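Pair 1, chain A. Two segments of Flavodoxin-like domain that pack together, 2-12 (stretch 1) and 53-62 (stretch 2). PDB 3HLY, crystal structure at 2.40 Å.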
# COMPACT_ATOMS: atom_id res chain seq x y z
N SER A 2 9.92 -3.80 -8.37
CA SER A 2 9.10 -2.56 -8.32
C SER A 2 8.18 -2.57 -7.11
O SER A 2 8.15 -3.54 -6.34
CB SER A 2 8.25 -2.44 -9.59
OG SER A 2 7.31 -3.51 -9.67
N VAL A 3 7.43 -1.49 -6.93
CA VAL A 3 6.52 -1.40 -5.81
C VAL A 3 5.08 -1.22 -6.32
O VAL A 3 4.81 -0.41 -7.20
CB VAL A 3 6.91 -0.24 -4.88
CG1 VAL A 3 5.92 -0.13 -3.73
CG2 VAL A 3 8.31 -0.47 -4.35
N LEU A 4 4.17 -2.02 -5.78
CA LEU A 4 2.78 -1.93 -6.17
C LEU A 4 2.04 -1.14 -5.11
O LEU A 4 2.08 -1.48 -3.95
CB LEU A 4 2.15 -3.31 -6.26
CG LEU A 4 0.61 -3.36 -6.36
CD1 LEU A 4 0.13 -2.77 -7.69
CD2 LEU A 4 0.14 -4.79 -6.23
N ILE A 5 1.36 -0.08 -5.53
CA ILE A 5 0.57 0.71 -4.58
C ILE A 5 -0.90 0.46 -4.90
O ILE A 5 -1.37 0.75 -6.01
CB ILE A 5 0.88 2.21 -4.69
CG1 ILE A 5 2.36 2.44 -4.36
CG2 ILE A 5 0.01 2.99 -3.72
CD1 ILE A 5 2.78 3.90 -4.34
N GLY A 6 -1.61 -0.13 -3.95
CA GLY A 6 -3.02 -0.42 -4.13
C GLY A 6 -3.87 0.39 -3.17
O GLY A 6 -3.50 0.57 -2.00
N TYR A 7 -5.00 0.89 -3.66
CA TYR A 7 -5.91 1.68 -2.82
C TYR A 7 -7.28 1.75 -3.47
O TYR A 7 -7.49 1.20 -4.55
CB TYR A 7 -5.38 3.11 -2.64
CG TYR A 7 -5.12 3.83 -3.94
CD1 TYR A 7 -4.03 3.49 -4.74
CD2 TYR A 7 -5.99 4.82 -4.40
CE1 TYR A 7 -3.81 4.12 -5.96
CE2 TYR A 7 -5.78 5.45 -5.63
CZ TYR A 7 -4.68 5.09 -6.40
OH TYR A 7 -4.45 5.70 -7.61
N LEU A 8 -8.21 2.43 -2.81
CA LEU A 8 -9.55 2.58 -3.37
C LEU A 8 -9.72 3.99 -3.90
O LEU A 8 -9.46 4.97 -3.21
CB LEU A 8 -10.63 2.31 -2.31
CG LEU A 8 -10.95 0.86 -1.94
CD1 LEU A 8 -9.81 0.29 -1.12
CD2 LEU A 8 -12.24 0.82 -1.13
N SER A 9 -10.17 4.09 -5.15
CA SER A 9 -10.38 5.40 -5.74
C SER A 9 -11.40 6.17 -4.93
O SER A 9 -12.46 5.66 -4.60
CB SER A 9 -10.88 5.27 -7.17
OG SER A 9 -9.80 4.97 -8.05
N ASP A 10 -11.06 7.41 -4.61
CA ASP A 10 -11.95 8.30 -3.89
C ASP A 10 -12.49 7.82 -2.54
O ASP A 10 -13.62 8.15 -2.18
CB ASP A 10 -13.11 8.70 -4.81
CG ASP A 10 -12.63 9.24 -6.14
OD1 ASP A 10 -11.54 9.86 -6.16
OD2 ASP A 10 -13.32 9.07 -7.17
N TYR A 11 -11.69 7.05 -1.81
CA TYR A 11 -12.07 6.59 -0.48
C TYR A 11 -11.20 7.36 0.50
O TYR A 11 -9.98 7.21 0.52
CB TYR A 11 -11.80 5.09 -0.31
CG TYR A 11 -12.21 4.58 1.06
CD1 TYR A 11 -11.36 3.76 1.80
CD2 TYR A 11 -13.44 4.94 1.62
CE1 TYR A 11 -11.73 3.31 3.07
CE2 TYR A 11 -13.81 4.50 2.88
CZ TYR A 11 -12.95 3.69 3.60
OH TYR A 11 -13.29 3.29 4.87
N GLY A 12 -11.83 8.20 1.32
CA GLY A 12 -11.06 8.99 2.26
C GLY A 12 -10.02 9.82 1.52
O GLY A 12 -10.35 10.52 0.55
N ARG A 53 8.53 -5.87 -5.48
CA ARG A 53 9.55 -6.00 -4.47
C ARG A 53 8.91 -5.49 -3.17
O ARG A 53 9.24 -5.91 -2.06
CB ARG A 53 10.78 -5.18 -4.86
CG ARG A 53 12.02 -5.52 -4.08
CD ARG A 53 13.31 -5.23 -4.85
NE ARG A 53 14.47 -5.21 -3.96
CZ ARG A 53 14.87 -6.25 -3.23
NH1 ARG A 53 14.22 -7.40 -3.28
NH2 ARG A 53 15.91 -6.12 -2.41
N GLY A 54 7.94 -4.60 -3.35
CA GLY A 54 7.25 -4.03 -2.21
C GLY A 54 5.80 -3.79 -2.54
O GLY A 54 5.42 -3.58 -3.70
N ILE A 55 4.99 -3.84 -1.50
CA ILE A 55 3.57 -3.63 -1.61
C ILE A 55 3.15 -2.51 -0.64
O ILE A 55 3.49 -2.53 0.53
CB ILE A 55 2.80 -4.90 -1.23
CG1 ILE A 55 3.23 -6.06 -2.13
CG2 ILE A 55 1.32 -4.65 -1.33
CD1 ILE A 55 2.69 -7.39 -1.68
N VAL A 56 2.42 -1.52 -1.15
CA VAL A 56 1.92 -0.43 -0.32
C VAL A 56 0.41 -0.51 -0.45
O VAL A 56 -0.13 -0.53 -1.56
CB VAL A 56 2.39 0.92 -0.82
CG1 VAL A 56 1.70 2.04 -0.03
CG2 VAL A 56 3.89 1.02 -0.67
N LEU A 57 -0.27 -0.58 0.69
CA LEU A 57 -1.72 -0.67 0.73
C LEU A 57 -2.38 0.38 1.62
O LEU A 57 -1.93 0.65 2.73
CB LEU A 57 -2.09 -2.07 1.23
CG LEU A 57 -3.52 -2.55 1.06
CD1 LEU A 57 -3.82 -2.66 -0.42
CD2 LEU A 57 -3.70 -3.90 1.78
N GLY A 58 -3.45 0.99 1.13
CA GLY A 58 -4.18 1.95 1.94
C GLY A 58 -5.20 1.10 2.68
O GLY A 58 -5.61 0.07 2.16
N THR A 59 -5.59 1.49 3.89
CA THR A 59 -6.57 0.69 4.64
C THR A 59 -7.93 0.66 3.96
O THR A 59 -8.46 1.69 3.56
CB THR A 59 -6.79 1.20 6.07
OG1 THR A 59 -7.08 2.60 6.03
CG2 THR A 59 -5.57 0.95 6.93
N PRO A 60 -8.46 -0.55 3.76
CA PRO A 60 -9.77 -0.74 3.13
C PRO A 60 -10.86 -0.97 4.15
O PRO A 60 -10.72 -1.77 5.07
CB PRO A 60 -9.55 -1.96 2.24
CG PRO A 60 -8.55 -2.76 3.01
CD PRO A 60 -7.61 -1.74 3.60
N PRO A 61 -12.00 -0.30 3.96
CA PRO A 61 -13.14 -0.42 4.87
C PRO A 61 -13.55 -1.82 5.21
O PRO A 61 -13.53 -2.72 4.38
CB PRO A 61 -14.27 0.25 4.12
CG PRO A 61 -13.93 -0.06 2.69
CD PRO A 61 -12.44 0.14 2.63
N SER A 62 -13.97 -1.93 6.46
CA SER A 62 -14.50 -3.11 7.13
C SER A 62 -15.40 -4.02 6.30
O SER A 62 -15.19 -5.23 6.25
CB SER A 62 -15.29 -2.65 8.33
OG SER A 62 -14.43 -2.25 9.37
O HOH W 1 -7.84 2.55 0.43

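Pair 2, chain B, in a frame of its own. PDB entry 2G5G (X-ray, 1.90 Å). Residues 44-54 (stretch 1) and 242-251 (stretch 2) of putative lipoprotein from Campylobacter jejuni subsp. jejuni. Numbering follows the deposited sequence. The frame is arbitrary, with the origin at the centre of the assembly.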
# COMPACT_ATOMS: atom_id res chain seq x y z
N VAL B 44 -31.50 1.66 -10.71
CA VAL B 44 -30.16 1.96 -10.21
C VAL B 44 -29.59 3.12 -11.05
O VAL B 44 -29.49 3.03 -12.28
CB VAL B 44 -29.22 0.75 -10.37
CG1 VAL B 44 -27.82 1.10 -9.90
CG2 VAL B 44 -29.80 -0.49 -9.60
N ILE B 45 -29.19 4.18 -10.38
CA ILE B 45 -28.60 5.32 -11.06
C ILE B 45 -27.17 5.40 -10.58
O ILE B 45 -26.92 5.57 -9.38
CB ILE B 45 -29.35 6.65 -10.73
CG1 ILE B 45 -30.79 6.60 -11.24
CG2 ILE B 45 -28.62 7.85 -11.36
CD1 ILE B 45 -31.79 7.42 -10.41
N LEU B 46 -26.22 5.22 -11.49
CA LEU B 46 -24.82 5.44 -11.13
C LEU B 46 -24.36 6.85 -11.48
O LEU B 46 -24.58 7.30 -12.59
CB LEU B 46 -23.88 4.41 -11.78
CG LEU B 46 -24.05 2.94 -11.44
CD1 LEU B 46 -25.17 2.40 -12.25
CD2 LEU B 46 -22.76 2.20 -11.83
N LEU B 47 -23.74 7.54 -10.51
CA LEU B 47 -23.27 8.93 -10.67
C LEU B 47 -21.77 8.94 -10.47
O LEU B 47 -21.27 8.72 -9.34
CB LEU B 47 -23.89 9.83 -9.61
CG LEU B 47 -24.40 11.24 -9.95
CD1 LEU B 47 -24.48 12.14 -8.72
CD2 LEU B 47 -23.83 11.96 -11.20
N GLY B 48 -21.04 9.17 -11.57
CA GLY B 48 -19.59 9.12 -11.57
C GLY B 48 -19.02 10.51 -11.35
O GLY B 48 -19.49 11.47 -11.95
N GLU B 49 -18.01 10.60 -10.48
CA GLU B 49 -17.40 11.86 -10.10
C GLU B 49 -15.86 11.79 -10.14
O GLU B 49 -15.26 10.71 -10.14
CB GLU B 49 -17.86 12.29 -8.70
CG GLU B 49 -17.32 11.37 -7.58
CD GLU B 49 -17.15 12.07 -6.21
OE1 GLU B 49 -17.63 13.20 -6.01
OE2 GLU B 49 -16.50 11.46 -5.35
N LYS B 50 -15.24 12.97 -10.18
CA LYS B 50 -13.82 13.13 -9.85
C LYS B 50 -13.81 13.62 -8.38
O LYS B 50 -14.43 14.64 -8.08
CB LYS B 50 -13.20 14.16 -10.79
CG LYS B 50 -11.67 14.36 -10.62
CD LYS B 50 -11.16 15.38 -11.64
CE LYS B 50 -9.67 15.68 -11.43
NZ LYS B 50 -9.48 16.73 -10.38
N HIS B 51 -13.12 12.89 -7.51
CA HIS B 51 -13.32 13.01 -6.05
C HIS B 51 -13.01 14.37 -5.41
O HIS B 51 -13.54 14.70 -4.34
CB HIS B 51 -12.61 11.87 -5.31
CG HIS B 51 -13.07 10.50 -5.71
ND1 HIS B 51 -14.35 10.04 -5.49
CD2 HIS B 51 -12.40 9.48 -6.31
CE1 HIS B 51 -14.46 8.80 -5.94
NE2 HIS B 51 -13.30 8.44 -6.45
N ASP B 52 -12.21 15.20 -6.09
CA ASP B 52 -11.81 16.50 -5.54
C ASP B 52 -12.36 17.65 -6.36
O ASP B 52 -11.93 18.80 -6.20
CB ASP B 52 -10.27 16.62 -5.44
CG ASP B 52 -9.54 16.35 -6.76
OD1 ASP B 52 -10.20 16.29 -7.83
OD2 ASP B 52 -8.30 16.19 -6.75
N GLU B 53 -13.32 17.36 -7.25
CA GLU B 53 -13.82 18.34 -8.20
C GLU B 53 -15.06 19.09 -7.68
O GLU B 53 -16.13 18.49 -7.49
CB GLU B 53 -14.08 17.66 -9.55
CG GLU B 53 -14.15 18.57 -10.75
CD GLU B 53 -12.88 19.40 -10.96
OE1 GLU B 53 -11.75 18.86 -10.87
OE2 GLU B 53 -13.05 20.59 -11.20
N VAL B 54 -14.91 20.39 -7.47
CA VAL B 54 -15.95 21.17 -6.79
C VAL B 54 -17.27 21.26 -7.56
O VAL B 54 -18.35 21.16 -6.95
CB VAL B 54 -15.45 22.61 -6.43
CG1 VAL B 54 -16.61 23.48 -5.94
CG2 VAL B 54 -14.36 22.55 -5.37
N LYS B 242 -33.44 -1.83 -14.26
CA LYS B 242 -33.03 -0.83 -15.25
C LYS B 242 -31.90 0.01 -14.68
O LYS B 242 -32.06 0.64 -13.63
CB LYS B 242 -34.20 0.06 -15.63
CG LYS B 242 -35.32 -0.76 -16.33
CD LYS B 242 -36.61 0.04 -16.37
CE LYS B 242 -37.75 -0.78 -16.99
NZ LYS B 242 -38.03 -2.02 -16.16
N ILE B 243 -30.77 -0.01 -15.37
CA ILE B 243 -29.54 0.65 -14.94
C ILE B 243 -29.27 1.89 -15.81
O ILE B 243 -29.29 1.80 -17.05
CB ILE B 243 -28.31 -0.29 -15.09
CG1 ILE B 243 -28.58 -1.75 -14.58
CG2 ILE B 243 -27.08 0.34 -14.42
CD1 ILE B 243 -29.10 -1.82 -13.06
N VAL B 244 -28.94 3.01 -15.18
CA VAL B 244 -28.57 4.23 -15.93
C VAL B 244 -27.33 4.85 -15.29
O VAL B 244 -27.18 4.89 -14.05
CB VAL B 244 -29.73 5.28 -16.04
CG1 VAL B 244 -30.12 5.82 -14.65
CG2 VAL B 244 -29.33 6.41 -16.98
N VAL B 245 -26.43 5.33 -16.15
CA VAL B 245 -25.13 5.83 -15.73
C VAL B 245 -25.00 7.28 -16.16
O VAL B 245 -25.17 7.60 -17.35
CB VAL B 245 -23.94 5.01 -16.30
CG1 VAL B 245 -22.61 5.58 -15.78
CG2 VAL B 245 -24.09 3.49 -16.00
N VAL B 246 -24.73 8.13 -15.18
CA VAL B 246 -24.53 9.56 -15.43
C VAL B 246 -23.14 9.92 -15.00
O VAL B 246 -22.76 9.75 -13.83
CB VAL B 246 -25.51 10.44 -14.64
CG1 VAL B 246 -25.23 11.97 -14.93
CG2 VAL B 246 -26.96 10.11 -15.00
N ASN B 247 -22.34 10.43 -15.93
CA ASN B 247 -20.95 10.74 -15.56
C ASN B 247 -20.79 12.25 -15.55
O ASN B 247 -21.30 12.94 -16.43
CB ASN B 247 -19.91 10.12 -16.51
CG ASN B 247 -18.48 10.23 -15.93
OD1 ASN B 247 -17.50 10.50 -16.64
ND2 ASN B 247 -18.37 10.05 -14.64
N LEU B 248 -20.10 12.73 -14.52
CA LEU B 248 -19.75 14.16 -14.41
C LEU B 248 -18.38 14.31 -15.06
O LEU B 248 -17.39 13.78 -14.57
CB LEU B 248 -19.74 14.57 -12.92
CG LEU B 248 -21.05 14.23 -12.18
CD1 LEU B 248 -20.92 14.55 -10.67
CD2 LEU B 248 -22.28 14.91 -12.82
N SER B 249 -18.32 14.98 -16.21
CA SER B 249 -17.07 14.92 -17.00
C SER B 249 -15.91 15.69 -16.38
O SER B 249 -16.10 16.65 -15.63
CB SER B 249 -17.26 15.35 -18.46
OG SER B 249 -17.69 16.69 -18.56
N TYR B 250 -14.72 15.21 -16.69
CA TYR B 250 -13.48 15.94 -16.46
C TYR B 250 -12.49 15.46 -17.53
O TYR B 250 -12.32 14.27 -17.74
CB TYR B 250 -12.91 15.68 -15.06
CG TYR B 250 -11.65 16.49 -14.81
CD1 TYR B 250 -11.72 17.78 -14.28
CD2 TYR B 250 -10.40 15.96 -15.15
CE1 TYR B 250 -10.55 18.53 -14.08
CE2 TYR B 250 -9.23 16.70 -14.95
CZ TYR B 250 -9.32 17.97 -14.42
OH TYR B 250 -8.16 18.69 -14.24
N GLY B 251 -11.83 16.39 -18.21
CA GLY B 251 -10.92 15.99 -19.30
C GLY B 251 -11.67 15.34 -20.45
O GLY B 251 -12.76 15.78 -20.80

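What backbone arrangement do the two pairs share? In each, two parallel strands lie side by side, their axes 4.6 Å apart at closest approach and only 14° (pair 1) or 16° (pair 2) from exactly parallel. Fourteen central residues superpose with an RMSD of 0.6 Å. The hydrogen bonds match too: A:Leu4 N donates to A:Gly54 O (2.9 Å) as B:Leu46 N does to B:Val244 O (2.8 Å), and A:Val56 N reaches A:Leu4 O (2.8 Å) as B:Val246 N reaches B:Leu46 O (2.7 Å). In each first strand every second residue gives both its N and its O to the partner, as A:Leu4 and B:Leu46 do, while the residues in between make CA-H...O contacts with it, such as A:Ile5 CA to A:Val56 O and B:Leu47 CA to B:Val246 O, both 3.3 Å.

How is the sheet face carrying A:Val3, A:Ile5 and A:Val56 packed, compared with its match in pair 2? A:Val3 falls on B:Ile45, A:Ile5 on B:Leu47 and A:Val56 on B:Val246. In pair 1, A:Gly54 brings no side chain, and A:Val56 is flanked by A:Val3 (CG2 of A:Val56 to CG1 of A:Val3, 3.8 Å) and A:Ile5 (CB of A:Val56 to CG1 of A:Ile5, 3.9 Å). Pair 2 has B:Val244 at the glycine position, and its CG1 meets B:Ile45 CG1 at 3.6 Å. B:Leu47 CD2 then touches both B:Val246 CG1 (4.0 Å) and B:Leu248 CD2 (3.7 Å), the latter residue matching A:Gly58.

What happens on the other face, where both pairs keep a glycine? A:Leu4 matches B:Leu46, but only the latter, with chi1 in m rather than t, makes close side-chain contacts across the strands: its CD1 lies 3.5 Å from B:Ile243 CG2. A:Gly6 and B:Gly48 coincide. A CB on A:Gly6 would lie 3.6 Å from A:Leu57 CD1, whereas one on B:Gly48 would clash with B:Asn247 ND2, 2.4 Å away.

How do the loops beyond the strands close the contact? A:Leu8 and B:Lys50 match, and both point toward the other stretch. A:Leu8 gives an apolar answer, CD2 to A:Pro61 CD at 3.8 Å, and A:Tyr11 CE1 approaches the same A:Pro61 CD at 3.3 Å. In pair 2 the aromatic ring comes from the second stretch: B:Lys50 lies over a face of B:Tyr250, its CD 3.6 Å and its NZ 4.4 Å from the ring centroid, combining CH-pi and cation-pi contacts. B:Glu53, which matches A:Tyr11, holds that lysine by a salt bridge (OE1 to B:Lys50 NZ, 3.2 Å).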